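Local coordinates for receptor-type adenylate cyclase GRESAG 4.3 (Trypanosoma brucei, PDB 1FX4), which converts ATP to 3',5'-cyclic AMP and diphosphate with magnesium as cofactor, the chain being the catalytic domain of a receptor-type, probably membrane-anchored, adenylate cyclase, at residues I16-E21 / L132-G137; D195-G200 / M213-A218; T10-L15 / T140-I145. All coordinates share one frame; numbering follows the deposited sequence.

Contact 1 of 3, residues I16-E21 / L132-G137. With MG (magnesium ion), chain B.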
loop_
_atom_site.group_PDB
_atom_site.type_symbol
_atom_site.label_atom_id
_atom_site.label_comp_id
_atom_site.label_asym_id
_atom_site.label_seq_id
_atom_site.Cartn_x
_atom_site.Cartn_y
_atom_site.Cartn_z
ATOM N N ILE A 16 -9.498 11.295 -5.566
ATOM C CA ILE A 16 -9.018 11.869 -4.319
ATOM C C ILE A 16 -8.074 10.857 -3.692
ATOM O O ILE A 16 -8.423 9.679 -3.571
ATOM C CB ILE A 16 -10.148 12.062 -3.288
ATOM C CG1 ILE A 16 -11.273 12.924 -3.853
ATOM C CG2 ILE A 16 -9.570 12.683 -2.003
ATOM C CD1 ILE A 16 -12.518 12.904 -2.967
ATOM N N PHE A 17 -6.859 11.286 -3.374
ATOM C CA PHE A 17 -5.925 10.415 -2.679
ATOM C C PHE A 17 -5.691 11.031 -1.303
ATOM O O PHE A 17 -5.573 12.244 -1.176
ATOM C CB PHE A 17 -4.586 10.279 -3.424
ATOM C CG PHE A 17 -4.597 9.221 -4.494
ATOM C CD1 PHE A 17 -5.022 9.525 -5.773
ATOM C CD2 PHE A 17 -4.171 7.926 -4.218
ATOM C CE1 PHE A 17 -5.019 8.551 -6.772
ATOM C CE2 PHE A 17 -4.166 6.946 -5.218
ATOM C CZ PHE A 17 -4.589 7.268 -6.491
ATOM N N THR A 18 -5.658 10.194 -0.273
ATOM C CA THR A 18 -5.407 10.677 1.077
ATOM C C THR A 18 -4.344 9.837 1.732
ATOM O O THR A 18 -4.125 8.698 1.336
ATOM C CB THR A 18 -6.643 10.551 1.984
ATOM O OG1 THR A 18 -6.863 9.173 2.330
ATOM C CG2 THR A 18 -7.893 11.108 1.291
ATOM N N ASP A 19 -3.683 10.406 2.729
ATOM C CA ASP A 19 -2.730 9.644 3.498
ATOM C C ASP A 19 -2.559 10.339 4.828
ATOM O O ASP A 19 -2.763 11.553 4.925
ATOM C CB ASP A 19 -1.392 9.506 2.781
ATOM C CG ASP A 19 -0.669 8.221 3.167
ATOM O OD1 ASP A 19 -1.091 7.564 4.135
ATOM O OD2 ASP A 19 0.307 7.853 2.490
ATOM N N ILE A 20 -2.222 9.569 5.855
ATOM C CA ILE A 20 -2.017 10.139 7.170
ATOM C C ILE A 20 -0.579 10.625 7.233
ATOM O O ILE A 20 0.363 9.851 7.000
ATOM C CB ILE A 20 -2.255 9.114 8.278
ATOM C CG1 ILE A 20 -3.723 8.666 8.273
ATOM C CG2 ILE A 20 -1.921 9.729 9.638
ATOM C CD1 ILE A 20 -4.019 7.655 9.359
ATOM N N GLU A 21 -0.411 11.906 7.522
ATOM C CA GLU A 21 0.927 12.446 7.601
ATOM C C GLU A 21 1.675 11.830 8.772
ATOM O O GLU A 21 1.123 11.662 9.863
ATOM C CB GLU A 21 0.906 13.962 7.756
ATOM C CG GLU A 21 2.307 14.539 7.685
ATOM C CD GLU A 21 2.342 16.030 7.830
ATOM O OE1 GLU A 21 2.638 16.704 6.823
ATOM O OE2 GLU A 21 2.081 16.530 8.944
ATOM N N LEU A 132 -5.184 13.083 14.072
ATOM C CA LEU A 132 -4.491 12.673 12.853
ATOM C C LEU A 132 -4.571 13.724 11.754
ATOM O O LEU A 132 -5.631 14.319 11.518
ATOM C CB LEU A 132 -5.056 11.341 12.339
ATOM C CG LEU A 132 -4.782 10.114 13.207
ATOM C CD1 LEU A 132 -5.481 8.878 12.598
ATOM C CD2 LEU A 132 -3.266 9.894 13.309
ATOM N N ARG A 133 -3.442 13.984 11.101
ATOM C CA ARG A 133 -3.408 14.958 10.014
ATOM C C ARG A 133 -3.393 14.228 8.679
ATOM O O ARG A 133 -2.454 13.477 8.372
ATOM C CB ARG A 133 -2.196 15.877 10.126
ATOM C CG ARG A 133 -2.201 16.727 11.379
ATOM C CD ARG A 133 -0.974 17.623 11.392
ATOM N NE ARG A 133 -0.806 18.293 12.676
ATOM C CZ ARG A 133 0.109 19.230 12.908
ATOM N NH1 ARG A 133 0.936 19.608 11.937
ATOM N NH2 ARG A 133 0.222 19.760 14.121
ATOM N N VAL A 134 -4.421 14.481 7.879
ATOM C CA VAL A 134 -4.578 13.833 6.588
ATOM C C VAL A 134 -4.239 14.762 5.437
ATOM O O VAL A 134 -4.718 15.887 5.382
ATOM C CB VAL A 134 -6.046 13.301 6.427
ATOM C CG1 VAL A 134 -6.219 12.550 5.110
ATOM C CG2 VAL A 134 -6.384 12.374 7.588
ATOM N N ARG A 135 -3.367 14.314 4.541
ATOM C CA ARG A 135 -3.029 15.105 3.368
ATOM C C ARG A 135 -3.967 14.619 2.283
ATOM O O ARG A 135 -4.281 13.426 2.206
ATOM C CB ARG A 135 -1.566 14.923 2.953
ATOM C CG ARG A 135 -1.220 13.571 2.443
ATOM C CD ARG A 135 0.230 13.548 1.923
ATOM N NE ARG A 135 1.188 13.560 3.004
ATOM C CZ ARG A 135 1.957 12.526 3.331
ATOM N NH1 ARG A 135 1.890 11.382 2.651
ATOM N NH2 ARG A 135 2.789 12.635 4.348
ATOM N N VAL A 136 -4.437 15.546 1.459
ATOM C CA VAL A 136 -5.389 15.209 0.416
ATOM C C VAL A 136 -5.025 15.858 -0.896
ATOM O O VAL A 136 -4.695 17.041 -0.944
ATOM C CB VAL A 136 -6.830 15.666 0.817
ATOM C CG1 VAL A 136 -7.830 15.295 -0.271
ATOM C CG2 VAL A 136 -7.223 15.049 2.165
ATOM N N GLY A 137 -5.096 15.073 -1.961
ATOM C CA GLY A 137 -4.806 15.580 -3.286
ATOM C C GLY A 137 -6.008 15.240 -4.139
ATOM O O GLY A 137 -6.534 14.139 -4.032
HETATM MG MG MG B . 0.379 5.854 4.540
HETATM O O HOH W 1 1.369 9.539 0.762
HETATM O O HOH W 2 2.402 6.337 3.248
HETATM O O HOH W 3 1.222 7.886 5.628
HETATM O O HOH W 4 0.757 19.302 8.976
HETATM O O HOH W 5 -0.105 4.368 2.594
#
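Asp19 and Arg135 form an antiparallel hydrogen-bonded pair and project side by side from one sheet face. Asp19 OD1 ligates the magnesium ion at 2.3 Å, and Asp62, from the hairpin next door, and three waters are also ligands, the metal site of a class III cyclase. With CG anti to the backbone N (chi1 -151°), the carboxylate swings so that OD1 also takes a weak bond from Ile20 N. OD2 accepts from two waters; one bridges weakly to Arg135 NH1, in the guanidinium plane. The direct salt bridge, OD2 to NH1 at 3.9 Å, is long, and the two planes stand 77° apart; NH1 also has a long, weak ion pair with Asp89 of the second subunit. Outward, Glu21 N gives a nearly straight bond of 2.7 Å to Arg133 O. Glu21 OE1 accepts from Gly173 N, while a water links OE2 to Arg133 NH1, whose guanidinium makes a salt bridge to Glu103 and a hydrogen bond to Tyr125 OH. The other face is mostly aliphatic: Ile16 CG2 meets Val136 CG1 at 3.6 Å, and Ile20 CD1 meets Leu132 CD1. Helices 34-51 and 71-87 pack here, helix 159-170 lies against Phe17 and Asp19, and strands 63-68 and 176-179 flank the pair.

Contact 2 of 3, residues D195-G200 / M213-A218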
loop_
_atom_site.group_PDB
_atom_site.type_symbol
_atom_site.label_atom_id
_atom_site.label_comp_id
_atom_site.label_asym_id
_atom_site.label_seq_id
_atom_site.Cartn_x
_atom_site.Cartn_y
_atom_site.Cartn_z
ATOM N N ASP A 195 -13.377 28.455 -0.301
ATOM C CA ASP A 195 -12.325 29.353 0.144
ATOM C C ASP A 195 -11.067 28.663 -0.378
ATOM O O ASP A 195 -10.706 27.586 0.094
ATOM C CB ASP A 195 -12.304 29.432 1.669
ATOM C CG ASP A 195 -11.321 30.476 2.193
ATOM O OD1 ASP A 195 -10.318 30.789 1.504
ATOM O OD2 ASP A 195 -11.554 30.975 3.317
ATOM N N VAL A 196 -10.436 29.265 -1.374
ATOM C CA VAL A 196 -9.260 28.675 -1.993
ATOM C C VAL A 196 -8.093 29.645 -2.071
ATOM O O VAL A 196 -8.288 30.854 -2.193
ATOM C CB VAL A 196 -9.611 28.185 -3.428
ATOM C CG1 VAL A 196 -8.397 27.595 -4.120
ATOM C CG2 VAL A 196 -10.725 27.158 -3.372
ATOM N N THR A 197 -6.885 29.101 -1.983
ATOM C CA THR A 197 -5.660 29.883 -2.081
ATOM C C THR A 197 -4.835 29.319 -3.227
ATOM O O THR A 197 -4.600 28.108 -3.306
ATOM C CB THR A 197 -4.823 29.817 -0.781
ATOM O OG1 THR A 197 -5.478 30.573 0.243
ATOM C CG2 THR A 197 -3.413 30.390 -1.000
ATOM N N THR A 198 -4.439 30.189 -4.149
ATOM C CA THR A 198 -3.626 29.752 -5.274
ATOM C C THR A 198 -2.211 29.556 -4.769
ATOM O O THR A 198 -1.673 30.401 -4.062
ATOM C CB THR A 198 -3.604 30.790 -6.401
ATOM O OG1 THR A 198 -2.983 31.988 -5.919
ATOM C CG2 THR A 198 -5.016 31.113 -6.838
ATOM N N LEU A 199 -1.632 28.410 -5.090
ATOM C CA LEU A 199 -0.274 28.094 -4.675
ATOM C C LEU A 199 0.700 28.257 -5.828
ATOM O O LEU A 199 1.913 28.298 -5.623
ATOM C CB LEU A 199 -0.207 26.672 -4.115
ATOM C CG LEU A 199 -0.275 26.536 -2.590
ATOM C CD1 LEU A 199 -1.170 27.584 -1.977
ATOM C CD2 LEU A 199 -0.717 25.134 -2.206
ATOM N N GLY A 200 0.161 28.361 -7.038
ATOM C CA GLY A 200 0.995 28.528 -8.212
ATOM C C GLY A 200 1.514 27.231 -8.811
ATOM O O GLY A 200 1.197 26.133 -8.337
ATOM N N MET A 213 -1.342 24.532 -8.677
ATOM C CA MET A 213 -1.977 23.954 -7.504
ATOM C C MET A 213 -2.868 24.965 -6.771
ATOM O O MET A 213 -2.529 26.156 -6.684
ATOM C CB MET A 213 -0.861 23.443 -6.582
ATOM C CG MET A 213 -1.014 22.017 -6.087
ATOM S SD MET A 213 -1.427 20.776 -7.310
ATOM C CE MET A 213 0.067 19.810 -7.417
ATOM N N TYR A 214 -4.007 24.480 -6.268
ATOM C CA TYR A 214 -4.966 25.294 -5.518
ATOM C C TYR A 214 -5.233 24.662 -4.162
ATOM O O TYR A 214 -5.598 23.490 -4.088
ATOM C CB TYR A 214 -6.282 25.429 -6.282
ATOM C CG TYR A 214 -6.098 26.187 -7.564
ATOM C CD1 TYR A 214 -5.649 25.544 -8.711
ATOM C CD2 TYR A 214 -6.283 27.567 -7.604
ATOM C CE1 TYR A 214 -5.373 26.257 -9.866
ATOM C CE2 TYR A 214 -6.013 28.290 -8.752
ATOM C CZ TYR A 214 -5.554 27.632 -9.876
ATOM O OH TYR A 214 -5.248 28.351 -11.003
ATOM N N GLN A 215 -5.049 25.447 -3.101
ATOM C CA GLN A 215 -5.259 24.979 -1.739
ATOM C C GLN A 215 -6.667 25.285 -1.285
ATOM O O GLN A 215 -7.072 26.445 -1.263
ATOM C CB GLN A 215 -4.256 25.648 -0.801
ATOM C CG GLN A 215 -4.461 25.394 0.672
ATOM C CD GLN A 215 -3.455 26.180 1.512
ATOM O OE1 GLN A 215 -3.811 27.104 2.250
ATOM N NE2 GLN A 215 -2.200 25.830 1.383
ATOM N N LEU A 216 -7.408 24.236 -0.943
ATOM C CA LEU A 216 -8.771 24.379 -0.452
ATOM C C LEU A 216 -8.617 24.651 1.042
ATOM O O LEU A 216 -8.141 23.792 1.796
ATOM C CB LEU A 216 -9.557 23.081 -0.670
ATOM C CG LEU A 216 -10.978 23.028 -0.098
ATOM C CD1 LEU A 216 -11.862 24.050 -0.810
ATOM C CD2 LEU A 216 -11.559 21.618 -0.243
ATOM N N ASN A 217 -9.008 25.852 1.459
ATOM C CA ASN A 217 -8.900 26.250 2.862
ATOM C C ASN A 217 -10.055 25.698 3.696
ATOM O O ASN A 217 -10.902 26.450 4.181
ATOM C CB ASN A 217 -8.846 27.770 2.953
ATOM C CG ASN A 217 -7.691 28.344 2.176
ATOM O OD1 ASN A 217 -7.823 29.376 1.493
ATOM N ND2 ASN A 217 -6.541 27.685 2.274
ATOM N N ALA A 218 -10.050 24.382 3.879
ATOM C CA ALA A 218 -11.090 23.680 4.623
ATOM C C ALA A 218 -11.192 24.110 6.077
ATOM O O ALA A 218 -12.281 24.142 6.637
ATOM C CB ALA A 218 -10.884 22.184 4.528
HETATM O O HOH W 6 -2.062 27.822 -8.843
#
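Thr197 and Gln215 form the central hydrogen-bonded pair of these antiparallel strands, Gln215 N reaching Thr197 O at 2.7 Å and Thr197 N returning to Gln215 O. Toward the turn the regular ladder breaks: Leu199 and Gly200 both face Met213, a classic beta bulge. Leu199 N bonds Met213 O at 2.9 Å, whereas Gly200 N reaches the same oxygen only weakly, helped by a water held between the two. Glycine suits this place because its positive phi (86°) would jam a CB against the preceding carbonyl. The bulge lies in the hairpin of strands 196-202 and 211-216, the last two of the catalytic domain's central sheet, with 196-202 outermost in the chain. Among side-chain polar contacts, Thr197 OG1 donates to a lone pair of Asn217 OD1 at 2.9 Å; with OG1 anti to its carbonyl carbon (chi1 -72°), the hydroxyl is turned to that amide. Asp195 OD1 is equally near Asn217 OD1, but two acceptors make no bond. In the apolar packing, Val196 CG1 lies at the Tyr214 ring edge, 3.7 Å from Tyr214 CB, and Thr198 CG2 nears CE2 obliquely; Tyr183 stacks on that ring. Across the sheet both methyls of Leu199 press on Gln215 CB, beside Leu177 of strand 176-179.

Contact 3 of 3, residues T10-L15 / T140-I145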
loop_
_atom_site.group_PDB
_atom_site.type_symbol
_atom_site.label_atom_id
_atom_site.label_comp_id
_atom_site.label_asym_id
_atom_site.label_seq_id
_atom_site.Cartn_x
_atom_site.Cartn_y
_atom_site.Cartn_z
ATOM N N THR A 10 -15.572 7.752 -21.344
ATOM C CA THR A 10 -15.645 9.121 -21.863
ATOM C C THR A 10 -15.932 10.151 -20.777
ATOM O O THR A 10 -15.735 11.347 -20.993
ATOM C CB THR A 10 -16.704 9.290 -22.983
ATOM O OG1 THR A 10 -17.970 8.792 -22.536
ATOM C CG2 THR A 10 -16.270 8.568 -24.235
ATOM N N GLY A 11 -16.407 9.693 -19.619
ATOM C CA GLY A 11 -16.716 10.615 -18.535
ATOM C C GLY A 11 -15.529 10.916 -17.627
ATOM O O GLY A 11 -14.887 9.987 -17.121
ATOM N N PRO A 12 -15.173 12.202 -17.447
ATOM C CA PRO A 12 -14.052 12.595 -16.586
ATOM C C PRO A 12 -14.290 12.086 -15.178
ATOM O O PRO A 12 -15.427 12.046 -14.707
ATOM C CB PRO A 12 -14.109 14.120 -16.628
ATOM C CG PRO A 12 -14.582 14.382 -18.023
ATOM C CD PRO A 12 -15.706 13.374 -18.168
ATOM N N VAL A 13 -13.219 11.669 -14.522
ATOM C CA VAL A 13 -13.317 11.155 -13.165
ATOM C C VAL A 13 -12.527 12.061 -12.221
ATOM O O VAL A 13 -11.500 12.615 -12.600
ATOM C CB VAL A 13 -12.723 9.735 -13.074
ATOM C CG1 VAL A 13 -12.789 9.225 -11.637
ATOM C CG2 VAL A 13 -13.480 8.774 -14.010
ATOM N N THR A 14 -13.052 12.265 -11.020
ATOM C CA THR A 14 -12.334 13.055 -10.032
ATOM C C THR A 14 -11.807 12.051 -9.026
ATOM O O THR A 14 -12.565 11.256 -8.455
ATOM C CB THR A 14 -13.224 14.088 -9.314
ATOM O OG1 THR A 14 -13.744 15.010 -10.278
ATOM C CG2 THR A 14 -12.399 14.875 -8.295
ATOM N N LEU A 15 -10.492 12.055 -8.860
ATOM C CA LEU A 15 -9.866 11.147 -7.933
ATOM C C LEU A 15 -9.347 11.906 -6.733
ATOM O O LEU A 15 -8.852 13.023 -6.861
ATOM C CB LEU A 15 -8.711 10.416 -8.615
ATOM C CG LEU A 15 -9.137 9.476 -9.738
ATOM C CD1 LEU A 15 -7.881 8.924 -10.391
ATOM C CD2 LEU A 15 -9.998 8.351 -9.171
ATOM N N THR A 140 -8.897 15.897 -11.576
ATOM C CA THR A 140 -9.986 15.477 -12.453
ATOM C C THR A 140 -9.461 15.259 -13.869
ATOM O O THR A 140 -8.635 16.026 -14.361
ATOM C CB THR A 140 -11.097 16.539 -12.495
ATOM O OG1 THR A 140 -11.664 16.685 -11.190
ATOM C CG2 THR A 140 -12.194 16.144 -13.483
ATOM N N GLY A 141 -9.925 14.191 -14.511
ATOM C CA GLY A 141 -9.498 13.909 -15.874
ATOM C C GLY A 141 -10.052 12.590 -16.373
ATOM O O GLY A 141 -10.679 11.844 -15.606
ATOM N N LEU A 142 -9.887 12.321 -17.668
ATOM C CA LEU A 142 -10.357 11.057 -18.223
ATOM C C LEU A 142 -9.420 9.975 -17.707
ATOM O O LEU A 142 -8.211 10.185 -17.632
ATOM C CB LEU A 142 -10.344 11.064 -19.759
ATOM C CG LEU A 142 -11.448 11.768 -20.562
ATOM C CD1 LEU A 142 -12.810 11.380 -20.038
ATOM C CD2 LEU A 142 -11.277 13.259 -20.508
ATOM N N CYS A 143 -9.979 8.820 -17.355
ATOM C CA CYS A 143 -9.191 7.707 -16.833
ATOM C C CYS A 143 -9.400 6.430 -17.627
ATOM O O CYS A 143 -10.424 6.260 -18.290
ATOM C CB CYS A 143 -9.651 7.348 -15.417
ATOM S SG CYS A 143 -9.348 8.536 -14.128
ATOM N N ASP A 144 -8.433 5.522 -17.513
ATOM C CA ASP A 144 -8.581 4.201 -18.102
ATOM C C ASP A 144 -9.250 3.464 -16.949
ATOM O O ASP A 144 -8.662 3.302 -15.874
ATOM C CB ASP A 144 -7.233 3.566 -18.438
ATOM C CG ASP A 144 -6.631 4.126 -19.722
ATOM O OD1 ASP A 144 -7.345 4.817 -20.479
ATOM O OD2 ASP A 144 -5.439 3.856 -19.980
ATOM N N ILE A 145 -10.519 3.133 -17.141
ATOM C CA ILE A 145 -11.309 2.458 -16.127
ATOM C C ILE A 145 -11.218 0.941 -16.272
ATOM O O ILE A 145 -11.404 0.406 -17.366
ATOM C CB ILE A 145 -12.782 2.907 -16.231
ATOM C CG1 ILE A 145 -12.855 4.439 -16.171
ATOM C CG2 ILE A 145 -13.621 2.265 -15.127
ATOM C CD1 ILE A 145 -14.245 4.995 -16.382
HETATM O O HOH W 7 -12.704 8.579 -17.627
#
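Val13 and Gly141 close an antiparallel hydrogen-bonded pair, Val13 N to Gly141 O at 2.8 Å and nearly straight at the hydrogen (174°), although the donor stands above the carbonyl plane; Gly141 N answers to Val13 O. One residue along, the hydroxyls of Thr14 and Thr140 meet tip to tip, OG1 to OG1 2.8 Å, either able to donate. Both have OG1 anti to the carbonyl carbon (chi1 near -60°), which turns the two oxygens toward each other. Threonine suits this buried spot: the hydroxyls share a hydrogen bond while Thr14 packs on helix 71-87 and Thr140 on helix 180-185. On the opposite face Cys143 sends its sulfur against the strand, SG lying 3.7 Å from Val13 CB and 4.0 Å from Leu15 CD1; its small, weakly polar group fits among these aliphatic side chains. Farther out, Leu142 CD1 curls back beside the Pro12 ring, 4.0 Å from Pro12 CD, an apolar contact at the surface. A water accepts from Cys143 N and donates to Gly11 O, bridging the two chains where they diverge. Gly141, nearly fully extended, precedes the turn into the small 144-147/154-157 hairpin: this is the far end of the central strand pair of the cyclase-fold sheet.

Overall arrangement
Contacts 1 and 3 use the same two strands, 13-20 and 134-141, at places about 21 Å apart between centres, and contact 1 is nested in the chain loop that contact 3 closes. Contact 1 lies at the heart of the chain, almost wholly buried, yet carries charge, because one sheet face there serves the metal site. Contact 3 is the partly exposed far end, where one backbone-bonded pair is supplemented by a hydroxyl bond, a thiol and a water. Contact 2 belongs to the same sheet but to its later strands, a local hairpin at the edge, with mixed polar and aromatic packing. Neither contact 2 nor contact 3 meets the second subunit, whereas contact 1 reaches it, though weakly.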